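Local coordinates for mandelate racemase / muconate lactonizing enzyme, C-terminal domain protein (Pseudovibrio sp. JE062, PDB 4JHM) that is an enolase-superfamily protein of the mandelate racemase/muconate lactonizing enzyme type, pairing an N-terminal capping domain with a C-terminal TIM-barrel-like domain, at residues A[257-271]-A[285-299]. Numbering follows the deposited sequence.
Sequences VTHALSTGMWSDVRQ and CFAIAAGHSKNLEIQ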
ATOM      1  N   VAL A 257      -9.383   9.052 -16.585  1.00 60.64           N
ATOM      2  CA  VAL A 257      -8.224   8.605 -17.352  1.00 59.13           C
ATOM      3  C   VAL A 257      -6.969   8.644 -16.489  1.00 62.48           C
ATOM      4  O   VAL A 257      -6.143   7.726 -16.517  1.00 65.14           O
ATOM      5  CB  VAL A 257      -7.987   9.507 -18.580  1.00 60.09           C
ATOM      6  CG1 VAL A 257      -6.599   9.265 -19.160  1.00 60.49           C
ATOM      7  CG2 VAL A 257      -9.063   9.276 -19.631  1.00 59.99           C
ATOM      8  N   THR A 258      -6.825   9.721 -15.727  1.00 57.69           N
ATOM      9  CA  THR A 258      -5.656   9.899 -14.889  1.00 56.19           C
ATOM     10  C   THR A 258      -5.563   8.778 -13.870  1.00 59.99           C
ATOM     11  O   THR A 258      -4.505   8.184 -13.674  1.00 63.67           O
ATOM     12  CB  THR A 258      -5.706  11.254 -14.169  1.00 55.71           C
ATOM     13  OG1 THR A 258      -5.479  12.302 -15.123  1.00 58.69           O
ATOM     14  CG2 THR A 258      -4.654  11.320 -13.056  1.00 52.02           C
ATOM     15  N   HIS A 259      -6.688   8.494 -13.227  1.00 62.08           N
ATOM     16  CA  HIS A 259      -6.757   7.461 -12.211  1.00 59.37           C
ATOM     17  C   HIS A 259      -6.462   6.069 -12.777  1.00 67.76           C
ATOM     18  O   HIS A 259      -5.755   5.272 -12.151  1.00 67.33           O
ATOM     19  CB  HIS A 259      -8.146   7.467 -11.581  1.00 56.54           C
ATOM     20  CG  HIS A 259      -8.315   6.449 -10.501  1.00 55.21           C
ATOM     21  ND1 HIS A 259      -8.798   5.182 -10.743  1.00 55.27           N
ATOM     22  CD2 HIS A 259      -8.056   6.506  -9.174  1.00 57.87           C
ATOM     23  CE1 HIS A 259      -8.836   4.504  -9.611  1.00 57.84           C
ATOM     24  NE2 HIS A 259      -8.389   5.284  -8.644  1.00 61.96           N
ATOM     25  N   ALA A 260      -7.015   5.777 -13.954  1.00 64.42           N
ATOM     26  CA  ALA A 260      -6.860   4.467 -14.584  1.00 60.21           C
ATOM     27  C   ALA A 260      -5.391   4.163 -14.861  1.00 59.57           C
ATOM     28  O   ALA A 260      -4.881   3.095 -14.521  1.00 64.71           O
ATOM     29  CB  ALA A 260      -7.662   4.405 -15.875  1.00 62.63           C
ATOM     30  N   LEU A 261      -4.709   5.108 -15.486  1.00 60.14           N
ATOM     31  CA  LEU A 261      -3.292   4.951 -15.746  1.00 62.15           C
ATOM     32  C   LEU A 261      -2.522   4.868 -14.426  1.00 61.36           C
ATOM     33  O   LEU A 261      -1.634   4.031 -14.274  1.00 68.24           O
ATOM     34  CB  LEU A 261      -2.788   6.108 -16.610  1.00 62.02           C
ATOM     35  CG  LEU A 261      -3.412   6.176 -18.007  1.00 57.34           C
ATOM     36  CD1 LEU A 261      -2.894   7.381 -18.775  1.00 60.81           C
ATOM     37  CD2 LEU A 261      -3.120   4.902 -18.776  1.00 57.43           C
ATOM     38  N   SER A 262      -2.887   5.717 -13.469  1.00 59.29           N
ATOM     39  CA  SER A 262      -2.224   5.756 -12.163  1.00 63.86           C
ATOM     40  C   SER A 262      -2.321   4.444 -11.385  1.00 61.53           C
ATOM     41  O   SER A 262      -1.452   4.143 -10.571  1.00 62.31           O
ATOM     42  CB  SER A 262      -2.799   6.883 -11.303  1.00 66.29           C
ATOM     43  OG  SER A 262      -2.265   8.136 -11.687  1.00 72.80           O
ATOM     44  N   THR A 263      -3.374   3.672 -11.630  1.00 60.04           N
ATOM     45  CA  THR A 263      -3.597   2.439 -10.884  1.00 58.21           C
ATOM     46  C   THR A 263      -3.374   1.189 -11.738  1.00 57.66           C
ATOM     47  O   THR A 263      -3.664   0.072 -11.300  1.00 56.49           O
ATOM     48  CB  THR A 263      -5.016   2.408 -10.280  1.00 58.51           C
ATOM     49  OG1 THR A 263      -5.993   2.563 -11.317  1.00 55.06           O
ATOM     50  CG2 THR A 263      -5.184   3.528  -9.279  1.00 55.86           C
ATOM     51  N   GLY A 264      -2.865   1.379 -12.954  1.00 52.48           N
ATOM     52  CA  GLY A 264      -2.502   0.258 -13.821  1.00 52.76           C
ATOM     53  C   GLY A 264      -3.678  -0.511 -14.405  1.00 56.02           C
ATOM     54  O   GLY A 264      -3.610  -1.727 -14.576  1.00 58.41           O
HETATM   55  N   MSE A 265      -4.755   0.198 -14.725  1.00 55.16           N
HETATM   56  CA  MSE A 265      -5.923  -0.411 -15.353  1.00 54.48           C
HETATM   57  C   MSE A 265      -5.736  -0.628 -16.827  1.00 52.54           C
HETATM   58  O   MSE A 265      -6.295  -1.570 -17.388  1.00 48.02           O
HETATM   59  CB  MSE A 265      -7.118   0.515 -15.199  1.00 56.25           C
HETATM   60  CG  MSE A 265      -7.476   0.688 -13.731  1.00 59.74           C
HETATM   61 SE   MSE A 265      -9.226   1.565 -13.611  1.00 62.85          SE
HETATM   62  CE  MSE A 265      -9.117   2.020 -11.701  1.00 70.30           C
ATOM     63  N   TRP A 266      -4.958   0.247 -17.464  1.00 50.56           N
ATOM     64  CA  TRP A 266      -4.820   0.249 -18.917  1.00 50.18           C
ATOM     65  C   TRP A 266      -3.375   0.196 -19.392  1.00 52.56           C
ATOM     66  O   TRP A 266      -2.473   0.707 -18.729  1.00 55.31           O
ATOM     67  CB  TRP A 266      -5.424   1.524 -19.487  1.00 53.48           C
ATOM     68  CG  TRP A 266      -6.859   1.768 -19.153  1.00 55.52           C
ATOM     69  CD1 TRP A 266      -7.799   0.842 -18.817  1.00 57.16           C
ATOM     70  CD2 TRP A 266      -7.531   3.031 -19.176  1.00 55.37           C
ATOM     71  NE1 TRP A 266      -9.013   1.455 -18.607  1.00 60.11           N
ATOM     72  CE2 TRP A 266      -8.871   2.799 -18.824  1.00 56.37           C
ATOM     73  CE3 TRP A 266      -7.124   4.338 -19.451  1.00 56.09           C
ATOM     74  CZ2 TRP A 266      -9.806   3.823 -18.742  1.00 55.92           C
ATOM     75  CZ3 TRP A 266      -8.052   5.351 -19.365  1.00 56.18           C
ATOM     76  CH2 TRP A 266      -9.377   5.088 -19.017  1.00 57.92           C
ATOM     77  N   SER A 267      -3.170  -0.390 -20.567  1.00 55.51           N
ATOM     78  CA  SER A 267      -1.876  -0.332 -21.258  1.00 53.94           C
ATOM     79  C   SER A 267      -1.824   0.867 -22.209  1.00 55.18           C
ATOM     80  O   SER A 267      -0.757   1.258 -22.683  1.00 61.68           O
ATOM     81  CB  SER A 267      -1.650  -1.609 -22.055  1.00 54.41           C
ATOM     82  OG  SER A 267      -1.895  -2.749 -21.262  1.00 60.30           O
ATOM     83  N   ASP A 268      -2.989   1.435 -22.497  1.00 56.74           N
ATOM     84  CA  ASP A 268      -3.093   2.665 -23.279  1.00 57.44           C
ATOM     85  C   ASP A 268      -4.303   3.434 -22.785  1.00 61.24           C
ATOM     86  O   ASP A 268      -4.885   3.090 -21.754  1.00 65.03           O
ATOM     87  CB  ASP A 268      -3.230   2.360 -24.774  1.00 56.59           C
ATOM     88  CG  ASP A 268      -4.452   1.508 -25.102  1.00 59.96           C
ATOM     89  OD1 ASP A 268      -5.495   1.637 -24.420  1.00 60.01           O
ATOM     90  OD2 ASP A 268      -4.367   0.704 -26.057  1.00 61.55           O
ATOM     91  N   VAL A 269      -4.686   4.481 -23.501  1.00 58.56           N
ATOM     92  CA  VAL A 269      -5.964   5.120 -23.232  1.00 57.57           C
ATOM     93  C   VAL A 269      -6.689   5.285 -24.548  1.00 58.36           C
ATOM     94  O   VAL A 269      -6.075   5.562 -25.576  1.00 70.76           O
ATOM     95  CB  VAL A 269      -5.826   6.453 -22.459  1.00 57.08           C
ATOM     96  CG1 VAL A 269      -4.373   6.875 -22.365  1.00 63.59           C
ATOM     97  CG2 VAL A 269      -6.691   7.545 -23.078  1.00 56.30           C
ATOM     98  N   ARG A 270      -7.996   5.077 -24.514  1.00 53.43           N
ATOM     99  CA  ARG A 270      -8.795   5.088 -25.721  1.00 52.70           C
ATOM    100  C   ARG A 270      -9.940   6.060 -25.541  1.00 52.55           C
ATOM    101  O   ARG A 270     -10.816   5.856 -24.708  1.00 49.92           O
ATOM    102  CB  ARG A 270      -9.321   3.690 -26.020  1.00 52.33           C
ATOM    103  CG  ARG A 270     -10.421   3.648 -27.069  1.00 60.62           C
ATOM    104  CD  ARG A 270     -10.867   2.217 -27.310  1.00 64.13           C
ATOM    105  NE  ARG A 270      -9.695   1.356 -27.419  1.00 64.87           N
ATOM    106  CZ  ARG A 270      -8.949   1.256 -28.511  1.00 65.02           C
ATOM    107  NH1 ARG A 270      -9.269   1.947 -29.596  1.00 66.03           N
ATOM    108  NH2 ARG A 270      -7.884   0.465 -28.518  1.00 67.25           N
ATOM    109  N   GLN A 271      -9.910   7.129 -26.324  1.00 55.03           N
ATOM    110  CA  GLN A 271     -10.929   8.149 -26.261  1.00 57.88           C
ATOM    111  C   GLN A 271     -11.346   8.503 -27.664  1.00 64.04           C
ATOM    112  O   GLN A 271     -10.646   8.205 -28.628  1.00 69.12           O
ATOM    113  CB  GLN A 271     -10.395   9.402 -25.583  1.00 59.44           C
ATOM    114  CG  GLN A 271     -10.020   9.213 -24.129  1.00 63.43           C
ATOM    115  CD  GLN A 271     -11.222   9.240 -23.218  1.00 66.05           C
ATOM    116  OE1 GLN A 271     -12.029   8.315 -23.215  1.00 68.87           O
ATOM    117  NE2 GLN A 271     -11.347  10.308 -22.432  1.00 64.81           N
ATOM    118  N   CYS A 285      -5.966  14.484 -23.045  1.00 66.58           N
ATOM    119  CA  CYS A 285      -5.802  13.071 -22.718  1.00 68.08           C
ATOM    120  C   CYS A 285      -4.519  12.500 -23.316  1.00 65.69           C
ATOM    121  O   CYS A 285      -3.872  11.639 -22.715  1.00 65.34           O
ATOM    122  CB  CYS A 285      -7.014  12.267 -23.185  1.00 72.65           C
ATOM    123  SG  CYS A 285      -8.512  12.596 -22.226  1.00 72.41           S
ATOM    124  N   PHE A 286      -4.158  12.987 -24.498  1.00 63.14           N
ATOM    125  CA  PHE A 286      -2.878  12.648 -25.110  1.00 62.89           C
ATOM    126  C   PHE A 286      -1.746  13.065 -24.189  1.00 63.89           C
ATOM    127  O   PHE A 286      -0.877  12.259 -23.843  1.00 57.79           O
ATOM    128  CB  PHE A 286      -2.714  13.367 -26.456  1.00 67.60           C
ATOM    129  CG  PHE A 286      -3.080  12.527 -27.649  1.00 66.86           C
ATOM    130  CD1 PHE A 286      -2.157  11.659 -28.207  1.00 68.51           C
ATOM    131  CD2 PHE A 286      -4.334  12.614 -28.216  1.00 65.21           C
ATOM    132  CE1 PHE A 286      -2.483  10.886 -29.304  1.00 68.11           C
ATOM    133  CE2 PHE A 286      -4.662  11.848 -29.316  1.00 69.33           C
ATOM    134  CZ  PHE A 286      -3.736  10.984 -29.864  1.00 65.07           C
ATOM    135  N   ALA A 287      -1.762  14.338 -23.800  1.00 67.21           N
ATOM    136  CA  ALA A 287      -0.750  14.882 -22.902  1.00 69.42           C
ATOM    137  C   ALA A 287      -0.688  14.070 -21.618  1.00 66.51           C
ATOM    138  O   ALA A 287       0.389  13.818 -21.084  1.00 66.67           O
ATOM    139  CB  ALA A 287      -1.049  16.340 -22.587  1.00 71.04           C
ATOM    140  N   ILE A 288      -1.852  13.652 -21.134  1.00 65.43           N
ATOM    141  CA  ILE A 288      -1.930  12.899 -19.889  1.00 63.91           C
ATOM    142  C   ILE A 288      -1.310  11.512 -20.049  1.00 60.78           C
ATOM    143  O   ILE A 288      -0.546  11.063 -19.189  1.00 64.51           O
ATOM    144  CB  ILE A 288      -3.385  12.804 -19.393  1.00 61.99           C
ATOM    145  CG1 ILE A 288      -3.874  14.199 -18.993  1.00 64.96           C
ATOM    146  CG2 ILE A 288      -3.495  11.846 -18.215  1.00 59.47           C
ATOM    147  CD1 ILE A 288      -5.358  14.282 -18.702  1.00 69.45           C
ATOM    148  N   ALA A 289      -1.625  10.843 -21.155  1.00 53.57           N
ATOM    149  CA  ALA A 289      -1.004   9.557 -21.467  1.00 51.18           C
ATOM    150  C   ALA A 289       0.499   9.722 -21.583  1.00 52.36           C
ATOM    151  O   ALA A 289       1.261   8.935 -21.036  1.00 50.06           O
ATOM    152  CB  ALA A 289      -1.561   8.990 -22.758  1.00 50.03           C
ATOM    153  N   ALA A 290       0.920  10.756 -22.304  1.00 59.92           N
ATOM    154  CA  ALA A 290       2.340  11.064 -22.444  1.00 61.60           C
ATOM    155  C   ALA A 290       3.038  10.971 -21.089  1.00 60.94           C
ATOM    156  O   ALA A 290       3.989  10.209 -20.921  1.00 56.74           O
ATOM    157  CB  ALA A 290       2.518  12.453 -23.042  1.00 61.88           C
ATOM    158  N   GLY A 291       2.543  11.734 -20.121  1.00 62.88           N
ATOM    159  CA  GLY A 291       3.120  11.755 -18.778  1.00 68.80           C
ATOM    160  C   GLY A 291       3.109  10.398 -18.095  1.00 67.81           C
ATOM    161  O   GLY A 291       3.845  10.174 -17.137  1.00 66.26           O
ATOM    162  N   HIS A 292       2.263   9.495 -18.583  1.00 67.05           N
ATOM    163  CA  HIS A 292       2.231   8.127 -18.076  1.00 65.45           C
ATOM    164  C   HIS A 292       2.980   7.165 -19.000  1.00 62.45           C
ATOM    165  O   HIS A 292       2.897   5.952 -18.829  1.00 56.15           O
ATOM    166  CB  HIS A 292       0.782   7.661 -17.895  1.00 64.94           C
ATOM    167  CG  HIS A 292       0.131   8.183 -16.652  1.00 64.02           C
ATOM    168  ND1 HIS A 292       0.327   7.611 -15.413  1.00 59.24           N
ATOM    169  CD2 HIS A 292      -0.713   9.225 -16.456  1.00 66.45           C
ATOM    170  CE1 HIS A 292      -0.368   8.278 -14.509  1.00 62.00           C
ATOM    171  NE2 HIS A 292      -1.005   9.263 -15.115  1.00 62.23           N
ATOM    172  N   SER A 293       3.699   7.713 -19.978  1.00 62.34           N
ATOM    173  CA  SER A 293       4.525   6.920 -20.885  1.00 59.77           C
ATOM    174  C   SER A 293       3.716   5.908 -21.693  1.00 59.11           C
ATOM    175  O   SER A 293       4.172   4.785 -21.930  1.00 57.45           O
ATOM    176  CB  SER A 293       5.623   6.189 -20.104  1.00 65.90           C
ATOM    177  OG  SER A 293       6.395   7.092 -19.328  1.00 73.47           O
ATOM    178  N   LYS A 294       2.525   6.307 -22.128  1.00 54.72           N
ATOM    179  CA  LYS A 294       1.675   5.421 -22.899  1.00 53.69           C
ATOM    180  C   LYS A 294       0.998   6.152 -24.053  1.00 58.97           C
ATOM    181  O   LYS A 294       0.984   7.384 -24.105  1.00 60.52           O
ATOM    182  CB  LYS A 294       0.612   4.775 -22.002  1.00 56.54           C
ATOM    183  CG  LYS A 294       1.164   4.189 -20.717  1.00 56.39           C
ATOM    184  CD  LYS A 294       0.318   3.059 -20.159  1.00 56.57           C
ATOM    185  CE  LYS A 294       0.683   2.817 -18.701  1.00 63.40           C
ATOM    186  NZ  LYS A 294       0.333   1.460 -18.205  1.00 66.01           N
ATOM    187  N   ASN A 295       0.428   5.374 -24.968  1.00 59.17           N
ATOM    188  CA  ASN A 295      -0.232   5.914 -26.142  1.00 63.80           C
ATOM    189  C   ASN A 295      -1.729   6.110 -25.944  1.00 62.61           C
ATOM    190  O   ASN A 295      -2.332   5.524 -25.041  1.00 68.43           O
ATOM    191  CB  ASN A 295      -0.006   4.980 -27.326  1.00 68.15           C
ATOM    192  CG  ASN A 295       1.440   4.938 -27.758  1.00 68.45           C
ATOM    193  OD1 ASN A 295       2.226   5.807 -27.401  1.00 70.12           O
ATOM    194  ND2 ASN A 295       1.795   3.930 -28.539  1.00 77.88           N
ATOM    195  N   LEU A 296      -2.315   6.945 -26.792  1.00 58.17           N
ATOM    196  CA  LEU A 296      -3.750   7.126 -26.827  1.00 60.77           C
ATOM    197  C   LEU A 296      -4.250   6.646 -28.178  1.00 62.18           C
ATOM    198  O   LEU A 296      -4.193   7.379 -29.157  1.00 69.51           O
ATOM    199  CB  LEU A 296      -4.118   8.599 -26.624  1.00 67.56           C
ATOM    200  CG  LEU A 296      -5.592   8.869 -26.280  1.00 73.03           C
ATOM    201  CD1 LEU A 296      -5.804  10.307 -25.836  1.00 75.84           C
ATOM    202  CD2 LEU A 296      -6.516   8.542 -27.441  1.00 76.66           C
ATOM    203  N   GLU A 297      -4.730   5.411 -28.236  1.00 62.81           N
ATOM    204  CA  GLU A 297      -5.247   4.856 -29.481  1.00 62.54           C
ATOM    205  C   GLU A 297      -6.663   5.359 -29.713  1.00 62.99           C
ATOM    206  O   GLU A 297      -7.592   4.959 -29.018  1.00 72.58           O
ATOM    207  CB  GLU A 297      -5.219   3.329 -29.436  1.00 60.30           C
ATOM    208  CG  GLU A 297      -3.827   2.760 -29.219  1.00 64.48           C
ATOM    209  CD  GLU A 297      -2.812   3.261 -30.234  1.00 68.15           C
ATOM    210  OE1 GLU A 297      -3.190   3.452 -31.408  1.00 74.57           O
ATOM    211  OE2 GLU A 297      -1.629   3.448 -29.864  1.00 69.10           O
ATOM    212  N   ILE A 298      -6.817   6.243 -30.693  1.00 62.47           N
ATOM    213  CA  ILE A 298      -8.086   6.921 -30.936  1.00 61.28           C
ATOM    214  C   ILE A 298      -9.170   5.972 -31.408  1.00 60.99           C
ATOM    215  O   ILE A 298      -8.926   5.037 -32.170  1.00 60.17           O
ATOM    216  CB  ILE A 298      -7.958   8.044 -31.997  1.00 65.81           C
ATOM    217  CG1 ILE A 298      -7.288   7.515 -33.269  1.00 65.59           C
ATOM    218  CG2 ILE A 298      -7.181   9.227 -31.439  1.00 66.58           C
ATOM    219  CD1 ILE A 298      -7.196   8.530 -34.388  1.00 68.95           C
ATOM    220  N   GLN A 299     -10.380   6.227 -30.937  1.00 60.36           N
ATOM    221  CA  GLN A 299     -11.548   5.582 -31.477  1.00 62.91           C
ATOM    222  C   GLN A 299     -12.091   6.495 -32.565  1.00 65.64           C
ATOM    223  O   GLN A 299     -12.910   7.375 -32.301  1.00 65.85           O
ATOM    224  CB  GLN A 299     -12.580   5.369 -30.376  1.00 64.63           C
ATOM    225  CG  GLN A 299     -13.945   4.959 -30.882  1.00 68.94           C
ATOM    226  CD  GLN A 299     -14.651   4.044 -29.916  1.00 71.61           C
ATOM    227  OE1 GLN A 299     -15.730   4.362 -29.418  1.00 72.64           O
ATOM    228  NE2 GLN A 299     -14.038   2.903 -29.633  1.00 75.26           N
TER
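L261 and H292 meet where two neighbouring outer helices of the TIM-barrel-like domain, 254-262 and 279-291, end side by side. Their segments run nearly parallel, 20° apart with axes 10.2 Å from each other. CB of L261 sits over the imidazole face of H292 in a CH-pi contact, 3.6 Å from the ring centroid, while OG of S262 lies at the ring edge, 3.4 Å from CE1. Further back along the helices, CG1 of V257 and OG1 of T258 both approach CG2 of I288.

Past the helix ends both segments turn inward and run side by side in the same direction, with a single beta bridge between V269 and L296. V269 N donates to N295 O (3.0 Å), and Q299 N to Q271 O in a nearly linear bond (178° at the hydrogen), approaching from above the carbonyl plane. The two methyls of V269 have different neighbours: CG1 lies 3.5 Å from A289 CB, and CG2 rests on CG of L296. R270 leaves the backbone with CG anti to N (chi1 167°) and bends at chi3, which brings a face of its guanidinium over E297 O; its NH2 hydrogen-bonds to S245 OG, which also hydrogen-bonds D268 OD1, whereas the E297 carboxylate accepts from N321 N and F322 N.

Both helices close in Schellman motifs with G264 and S293 as the C-prime residues, and T258 and H292 also pack against H292 and T258 of a second subunit. Just after S293, K294 extends past S267 O, and its NZ donates a hydrogen bond to W266 O (3.0 Å), lying in the carbonyl plane.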